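Adenylate/guanylate cyclase/hydrolase, alpha/beta fold family (Ruegeria pomeroyi, PDB 3MR7) probably has adenylate cyclase activity, this chain being the nucleotide cyclase catalytic domain of a longer protein. Local coordinates at residues 88-91 with 92-95; 24-27 with 28-31; 126-129 with 130-133; 34-37 with 38-42. All blocks are in the same frame, centred on the assembly; numbering follows the deposited sequence.

In the fold
Along the chain the order is contact 2, contact 4, contact 1, contact 3, all within the cyclase catalytic domain with its mixed sheet and flanking helices. Contacts 2 and 4 share helix 27-47, the first at its N-terminus and the second further along, their centres about 16 Å apart. Contact 1 lies in the loop leading into strand 96-107 and touches contact 2 through Ile94 on Val29, with centres about 13 Å apart. It also meets contact 3, where Gln95 packs on Pro129; that turn leads from helix 115-126 into strand 132-135. Contacts 2, 3 and 4 all touch the second subunit, consistent with cyclase domains of this family working as dimers.

Contact 1. Residues 88-91 with 92-95; sequences TPRK and ERIQ
Arg93 reaches back along the chain to Thr88, its NE donating to the backbone O of Thr88 at 2.7 Å with an N-H...O angle of 155°. That oxygen lies 15° out of the guanidinium plane, by the edge of the group, and NH2 adds a weak second bond to it at 3.3 Å. Over one face of the same guanidinium comes Arg90, whose CG is 3.5 Å from NH1 of Arg93. The two guanidinium planes stand nearly perpendicular, so the arginines do not stack. With CG anti to the carbonyl carbon (chi1 -70°) and the chain extended from CG to NE, Arg93 slides past Thr88 in the opposite direction, its CG 3.9 Å from CB of Thr88. Behind these side chains, a tight turn with a 3-10 segment sets the backbone: Glu92 N binds Pro89 O at 3.0 Å, and Arg93 N binds Arg90 O at 3.1 Å. Arg93 also packs on Glu85, which accepts from Ile94 N. This surface turn follows helix 67-84 and leads into strand 96-107, while Thr88 and Ile94 both rest on Arg32 of helix 27-47.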
# COMPACT_ATOMS: atom_id res chain seq x y z
N THR A 88 -15.95 -16.74 2.73
CA THR A 88 -15.73 -16.10 1.45
C THR A 88 -14.37 -16.58 0.93
O THR A 88 -13.43 -16.74 1.70
CB THR A 88 -15.68 -14.57 1.62
OG1 THR A 88 -16.93 -14.09 2.13
CG2 THR A 88 -15.34 -13.86 0.31
N PRO A 89 -14.25 -16.80 -0.38
CA PRO A 89 -12.96 -17.23 -0.95
C PRO A 89 -11.83 -16.20 -0.75
O PRO A 89 -12.09 -15.01 -0.72
CB PRO A 89 -13.27 -17.40 -2.44
CG PRO A 89 -14.81 -17.53 -2.51
CD PRO A 89 -15.34 -16.73 -1.37
N ARG A 90 -10.59 -16.67 -0.62
CA ARG A 90 -9.45 -15.80 -0.29
C ARG A 90 -9.34 -14.52 -1.13
O ARG A 90 -9.33 -13.43 -0.59
CB ARG A 90 -8.13 -16.57 -0.36
CG ARG A 90 -7.54 -16.87 1.00
CD ARG A 90 -6.10 -17.37 0.89
NE ARG A 90 -5.24 -16.44 0.17
CZ ARG A 90 -4.72 -16.66 -1.04
NH1 ARG A 90 -4.95 -17.81 -1.67
NH2 ARG A 90 -3.96 -15.74 -1.62
N LYS A 91 -9.23 -14.64 -2.44
CA LYS A 91 -9.01 -13.48 -3.30
C LYS A 91 -10.19 -12.49 -3.31
O LYS A 91 -10.10 -11.43 -3.93
CB LYS A 91 -8.71 -13.91 -4.74
CG LYS A 91 -7.51 -14.83 -4.92
CD LYS A 91 -7.38 -15.24 -6.38
CE LYS A 91 -8.76 -15.47 -7.00
NZ LYS A 91 -8.69 -16.10 -8.36
N GLU A 92 -11.28 -12.85 -2.65
CA GLU A 92 -12.45 -11.97 -2.62
C GLU A 92 -12.71 -11.35 -1.25
O GLU A 92 -13.56 -10.48 -1.10
CB GLU A 92 -13.69 -12.72 -3.07
CG GLU A 92 -13.67 -13.14 -4.51
CD GLU A 92 -14.99 -13.76 -4.95
OE1 GLU A 92 -14.94 -14.76 -5.70
OE2 GLU A 92 -16.07 -13.26 -4.54
N ARG A 93 -11.99 -11.81 -0.23
CA ARG A 93 -12.23 -11.32 1.11
C ARG A 93 -11.89 -9.83 1.27
O ARG A 93 -11.02 -9.28 0.59
CB ARG A 93 -11.44 -12.15 2.12
CG ARG A 93 -11.96 -13.57 2.27
CD ARG A 93 -11.09 -14.35 3.22
NE ARG A 93 -11.39 -15.78 3.16
CZ ARG A 93 -10.53 -16.72 3.50
NH1 ARG A 93 -9.32 -16.40 3.93
NH2 ARG A 93 -10.88 -17.99 3.42
N ILE A 94 -12.60 -9.16 2.17
CA ILE A 94 -12.29 -7.79 2.50
C ILE A 94 -11.26 -7.86 3.60
O ILE A 94 -11.43 -8.59 4.55
CB ILE A 94 -13.54 -7.04 3.03
CG1 ILE A 94 -14.59 -6.91 1.93
CG2 ILE A 94 -13.17 -5.67 3.60
CD1 ILE A 94 -15.65 -5.85 2.18
N GLN A 95 -10.16 -7.14 3.47
CA GLN A 95 -9.24 -7.07 4.58
C GLN A 95 -8.76 -5.67 4.81
O GLN A 95 -8.46 -4.94 3.85
CB GLN A 95 -8.02 -7.93 4.35
CG GLN A 95 -8.28 -9.39 4.23
CD GLN A 95 -7.02 -10.14 3.81
OE1 GLN A 95 -6.51 -9.96 2.69
NE2 GLN A 95 -6.49 -10.96 4.70

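Contact 2. Residues 24-27 with 28-31; sequences RNET and DVLN
The amide of Asn25 brings OD1 to within 3.6 Å of Leu30 CD1, the two side chains crossing at about a right angle. A second flat group, the Arg24 guanidinium, has Glu26 OE2 in plane at its edge; the NH1 to OE2 salt bridge is long at 3.5 Å and its hydrogen bond weak, though nearly straight at 170°. Together these residues form the N-terminal start of helix 27-47, with Glu26 at the N-cap position. The chain of Glu26 bends at chi2 (86°), which carries its carboxylate away from the helix and toward Arg24. The side chains of Glu26 and Val29 lie side by side, pointing the same way, with Glu26 CG 3.9 Å from Val29 CB. The first turn is closed through the backbone, Leu30 N donating to Glu26 O at 2.9 Å and Asn31 N to Thr27 O at 2.8 Å. An alanine in place of Leu30 would probably leave the Asn25 amide without its apolar neighbour and open a gap against Glu26 of the second subunit, on which Leu30 packs. Glu26 and Val29 both touch Tyr18, and Val29 also meets Ile94. Beside the backbone bond from Leu30 N, CG of Leu30 rests 3.5 Å from the backbone O of Glu26.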
# COMPACT_ATOMS: atom_id res chain seq x y z
N ARG A 24 -14.30 -2.06 -12.41
CA ARG A 24 -15.62 -2.52 -12.03
C ARG A 24 -16.15 -2.00 -10.67
O ARG A 24 -15.43 -1.90 -9.68
CB ARG A 24 -15.72 -4.03 -12.22
CG ARG A 24 -15.97 -4.82 -11.00
CD ARG A 24 -16.47 -6.19 -11.41
NE ARG A 24 -15.62 -6.81 -12.42
CZ ARG A 24 -14.67 -7.70 -12.16
NH1 ARG A 24 -14.44 -8.08 -10.91
NH2 ARG A 24 -13.94 -8.21 -13.15
N ASN A 25 -17.43 -1.62 -10.66
CA ASN A 25 -18.08 -1.15 -9.45
C ASN A 25 -18.52 -2.34 -8.62
O ASN A 25 -19.31 -3.20 -9.06
CB ASN A 25 -19.26 -0.23 -9.76
CG ASN A 25 -19.57 0.73 -8.62
OD1 ASN A 25 -19.42 0.38 -7.45
ND2 ASN A 25 -20.02 1.93 -8.96
N GLU A 26 -17.96 -2.41 -7.42
CA GLU A 26 -18.05 -3.61 -6.63
C GLU A 26 -19.03 -3.38 -5.51
O GLU A 26 -18.75 -3.66 -4.36
CB GLU A 26 -16.68 -3.95 -6.08
CG GLU A 26 -16.34 -5.41 -6.23
CD GLU A 26 -15.73 -5.73 -7.57
OE1 GLU A 26 -14.97 -4.87 -8.11
OE2 GLU A 26 -16.01 -6.83 -8.09
N THR A 27 -20.19 -2.87 -5.87
CA THR A 27 -21.15 -2.44 -4.90
C THR A 27 -21.34 -3.45 -3.77
O THR A 27 -21.37 -3.07 -2.59
CB THR A 27 -22.46 -2.05 -5.58
OG1 THR A 27 -22.63 -2.89 -6.73
CG2 THR A 27 -22.40 -0.57 -6.04
N ASP A 28 -21.44 -4.74 -4.11
CA ASP A 28 -21.53 -5.77 -3.06
C ASP A 28 -20.41 -5.64 -2.02
O ASP A 28 -20.67 -5.54 -0.82
CB ASP A 28 -21.50 -7.16 -3.66
CG ASP A 28 -22.84 -7.57 -4.26
OD1 ASP A 28 -23.88 -6.97 -3.91
OD2 ASP A 28 -22.85 -8.51 -5.09
N VAL A 29 -19.17 -5.66 -2.50
CA VAL A 29 -18.02 -5.52 -1.63
C VAL A 29 -18.00 -4.16 -0.90
O VAL A 29 -17.72 -4.10 0.29
CB VAL A 29 -16.68 -5.80 -2.40
CG1 VAL A 29 -15.49 -5.35 -1.60
CG2 VAL A 29 -16.54 -7.28 -2.69
N LEU A 30 -18.28 -3.07 -1.61
CA LEU A 30 -18.28 -1.75 -0.97
C LEU A 30 -19.36 -1.61 0.11
O LEU A 30 -19.18 -0.87 1.07
CB LEU A 30 -18.43 -0.65 -2.02
CG LEU A 30 -17.42 -0.64 -3.17
CD1 LEU A 30 -17.84 0.40 -4.17
CD2 LEU A 30 -16.01 -0.37 -2.69
N ASN A 31 -20.47 -2.33 -0.05
CA ASN A 31 -21.51 -2.35 0.97
C ASN A 31 -21.16 -3.18 2.19
O ASN A 31 -21.56 -2.85 3.31
CB ASN A 31 -22.83 -2.85 0.40
CG ASN A 31 -23.46 -1.87 -0.52
OD1 ASN A 31 -23.13 -0.68 -0.52
ND2 ASN A 31 -24.37 -2.36 -1.36

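Contact 3. Residues 126-129 with 130-133; sequences ISEP and GAIC
Two donors grip the backbone O of Glu128: Ala131 N at 3.0 Å and the hydroxyl OG of Ser127 at 3.1 Å. They arrive from opposite faces of the carbonyl plane, each tilted out of it, so the oxygen is held from both sides. The bond from Ala131 N closes a type II beta turn from Glu128 to Ala131, with Pro129 and Gly130 at its corners. Gly130, at the third position, has the positive phi (83°) of a type II turn, a conformation open to glycine with little cost. Ser127 is the first residue to leave helical geometry after helix 115-126; its OG stands anti to the backbone N (chi1 171°), which turns the hydroxyl forward to the next residue's carbonyl. A valine at Ser127 would probably leave Glu128 O with one grip fewer and the turn less firmly fixed to the helix end. Across the turn, CG of Glu128 meets CB of Ala131 at 3.9 Å. This tight reversal joins helix 115-126 to strand 132-135, which runs parallel to strand 96-107 in the sheet; Gly130 bonds through its backbone to Tyr96, and Ala131 O accepts from Gln78 of helix 67-84. Toward the second subunit, Ile126 O accepts from Arg122 of that other chain. Where the chain doubles back, Cys133 places its sulfur beside Ser127, SG lying 3.6 Å from CB of the serine.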
# COMPACT_ATOMS: atom_id res chain seq x y z
N ILE A 126 2.33 -0.04 4.61
CA ILE A 126 3.21 -1.17 4.36
C ILE A 126 2.74 -2.43 5.08
O ILE A 126 3.22 -3.50 4.79
CB ILE A 126 4.62 -0.89 4.83
CG1 ILE A 126 4.61 -0.92 6.37
CG2 ILE A 126 5.17 0.41 4.15
CD1 ILE A 126 5.84 -0.43 7.00
N SER A 127 1.80 -2.30 6.01
CA SER A 127 1.29 -3.46 6.74
C SER A 127 0.72 -4.49 5.79
O SER A 127 0.14 -4.15 4.78
CB SER A 127 0.17 -3.03 7.69
OG SER A 127 -0.46 -4.17 8.23
N GLU A 128 0.85 -5.77 6.10
CA GLU A 128 0.19 -6.67 5.20
C GLU A 128 -1.29 -6.78 5.46
O GLU A 128 -1.76 -6.47 6.54
CB GLU A 128 0.92 -7.99 4.97
CG GLU A 128 0.93 -9.02 6.03
CD GLU A 128 1.94 -10.12 5.67
OE1 GLU A 128 2.89 -9.81 4.90
OE2 GLU A 128 1.80 -11.27 6.14
N PRO A 129 -2.04 -7.14 4.44
CA PRO A 129 -3.49 -7.11 4.56
C PRO A 129 -3.93 -8.04 5.66
O PRO A 129 -3.43 -9.16 5.74
CB PRO A 129 -3.97 -7.61 3.21
CG PRO A 129 -2.84 -7.25 2.26
CD PRO A 129 -1.61 -7.51 3.08
N GLY A 130 -4.84 -7.55 6.50
CA GLY A 130 -5.35 -8.30 7.61
C GLY A 130 -4.48 -8.28 8.85
O GLY A 130 -4.86 -8.86 9.84
N ALA A 131 -3.35 -7.60 8.78
CA ALA A 131 -2.36 -7.61 9.83
C ALA A 131 -2.35 -6.26 10.52
O ALA A 131 -3.17 -5.42 10.22
CB ALA A 131 -0.98 -7.91 9.25
N ILE A 132 -1.42 -6.07 11.43
CA ILE A 132 -1.26 -4.83 12.14
C ILE A 132 0.24 -4.54 12.24
O ILE A 132 0.99 -5.38 12.71
CB ILE A 132 -1.72 -4.95 13.58
CG1 ILE A 132 -3.14 -5.48 13.67
CG2 ILE A 132 -1.62 -3.62 14.26
CD1 ILE A 132 -3.63 -5.58 15.09
N CYS A 133 0.68 -3.36 11.81
CA CYS A 133 2.09 -2.96 11.97
C CYS A 133 2.20 -1.86 13.01
O CYS A 133 1.45 -0.89 12.96
CB CYS A 133 2.67 -2.47 10.65
SG CYS A 133 3.19 -3.80 9.57

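Contact 4. Residues 34-37 with 38-42; sequences KLYR and RELID
Arg37 reaches out from the helix to Asp42, five residues on, whose carboxylate turns back toward it. The arginine CG is anti to the backbone N (chi1 163°), and bends at chi2 and chi3 (78° and 116°) bring NH1 to the carboxylate. Arg37 NH1 donates to Asp42 OD1 at 2.8 Å, on the syn lone pair, and more weakly to Asp42 OD2 at 3.0 Å, completing a salt bridge. The carboxylate comes to the edge of the guanidinium, yet the two planes are steeply inclined, so one nitrogen serves both oxygens instead of two nitrogens pairing with them. Arg38 instead runs back toward the start of its own turn, where NE makes a weak 3.3 Å bond to Lys34 O; its NH2 has a stronger partner in Glu23 of the second subunit. The five-residue reach of Arg37 matches a widening of helix 27-47 into a pi-type turn. Here Tyr36 O accepts from both Leu40 N (2.7 Å) and Ile41 N (3.0 Å), and Asp42 N bonds to Arg37 O. On the inner side, Tyr36 and Leu40 lie side by side and point the same way, CD1 to CD1 at 3.9 Å, and both pack on Met81 of helix 67-84. The Tyr36 hydroxyl is hydrogen-bonded to Glu85. Glu39 crosses Leu35, its OE1 3.6 Å from CD2 of the leucine, while that oxygen is salt-bridged to Arg84. Arg37 also packs on Ile52 and Met60 of the sheet, and Ile41 on Tyr96.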
# COMPACT_ATOMS: atom_id res chain seq x y z
N LYS A 34 -18.89 -1.00 4.22
CA LYS A 34 -19.71 -0.02 4.91
C LYS A 34 -20.32 -0.64 6.18
O LYS A 34 -20.35 -0.02 7.24
CB LYS A 34 -20.80 0.51 3.99
CG LYS A 34 -20.38 1.64 3.08
CD LYS A 34 -21.51 1.87 2.08
CE LYS A 34 -21.54 3.31 1.58
NZ LYS A 34 -22.92 3.89 1.75
N LEU A 35 -20.78 -1.88 6.05
CA LEU A 35 -21.31 -2.64 7.19
C LEU A 35 -20.31 -2.86 8.31
O LEU A 35 -20.61 -2.63 9.46
CB LEU A 35 -21.80 -4.01 6.77
CG LEU A 35 -22.34 -4.72 8.00
CD1 LEU A 35 -23.44 -3.86 8.59
CD2 LEU A 35 -22.83 -6.08 7.66
N TYR A 36 -19.13 -3.36 7.96
CA TYR A 36 -18.08 -3.65 8.94
C TYR A 36 -17.65 -2.38 9.67
O TYR A 36 -17.52 -2.37 10.90
CB TYR A 36 -16.86 -4.31 8.30
CG TYR A 36 -17.07 -5.74 7.83
CD1 TYR A 36 -17.92 -6.61 8.50
CD2 TYR A 36 -16.40 -6.22 6.72
CE1 TYR A 36 -18.09 -7.92 8.08
CE2 TYR A 36 -16.57 -7.51 6.28
CZ TYR A 36 -17.39 -8.36 6.96
OH TYR A 36 -17.52 -9.65 6.49
N ARG A 37 -17.44 -1.31 8.91
CA ARG A 37 -17.14 -0.03 9.53
C ARG A 37 -18.17 0.28 10.61
O ARG A 37 -17.83 0.81 11.66
CB ARG A 37 -17.14 1.09 8.49
CG ARG A 37 -17.24 2.47 9.09
CD ARG A 37 -15.92 2.94 9.67
NE ARG A 37 -15.45 4.11 8.96
CZ ARG A 37 -15.51 5.34 9.42
NH1 ARG A 37 -16.00 5.57 10.63
NH2 ARG A 37 -15.06 6.35 8.69
N ARG A 38 -19.43 -0.05 10.36
CA ARG A 38 -20.47 0.37 11.27
C ARG A 38 -20.65 -0.58 12.42
O ARG A 38 -20.88 -0.16 13.56
CB ARG A 38 -21.78 0.56 10.54
CG ARG A 38 -21.98 1.96 10.09
CD ARG A 38 -22.94 2.02 8.91
NE ARG A 38 -22.25 2.65 7.81
CZ ARG A 38 -22.33 3.94 7.56
NH1 ARG A 38 -23.10 4.70 8.32
NH2 ARG A 38 -21.65 4.46 6.55
N GLU A 39 -20.53 -1.87 12.12
CA GLU A 39 -20.81 -2.90 13.09
C GLU A 39 -19.58 -3.42 13.82
O GLU A 39 -19.72 -4.01 14.88
CB GLU A 39 -21.55 -4.06 12.42
CG GLU A 39 -20.74 -5.31 12.30
CD GLU A 39 -21.60 -6.55 12.11
OE1 GLU A 39 -21.68 -7.05 10.96
OE2 GLU A 39 -22.19 -7.04 13.11
N LEU A 40 -18.39 -3.19 13.30
CA LEU A 40 -17.20 -3.85 13.84
C LEU A 40 -16.18 -2.83 14.26
O LEU A 40 -15.84 -2.73 15.44
CB LEU A 40 -16.61 -4.74 12.77
CG LEU A 40 -15.95 -6.05 13.16
CD1 LEU A 40 -16.12 -7.00 11.99
CD2 LEU A 40 -14.47 -5.85 13.49
N ILE A 41 -15.73 -2.03 13.30
CA ILE A 41 -14.75 -0.98 13.56
C ILE A 41 -15.22 0.14 14.49
O ILE A 41 -14.73 0.30 15.61
CB ILE A 41 -14.37 -0.33 12.28
CG1 ILE A 41 -13.67 -1.34 11.40
CG2 ILE A 41 -13.49 0.87 12.57
CD1 ILE A 41 -13.30 -0.78 10.04
N ASP A 42 -16.16 0.94 14.00
CA ASP A 42 -16.63 2.08 14.78
C ASP A 42 -16.95 1.73 16.23
O ASP A 42 -16.61 2.48 17.13
CB ASP A 42 -17.79 2.79 14.09
CG ASP A 42 -17.34 3.63 12.89
OD1 ASP A 42 -16.13 3.65 12.61
OD2 ASP A 42 -18.20 4.28 12.24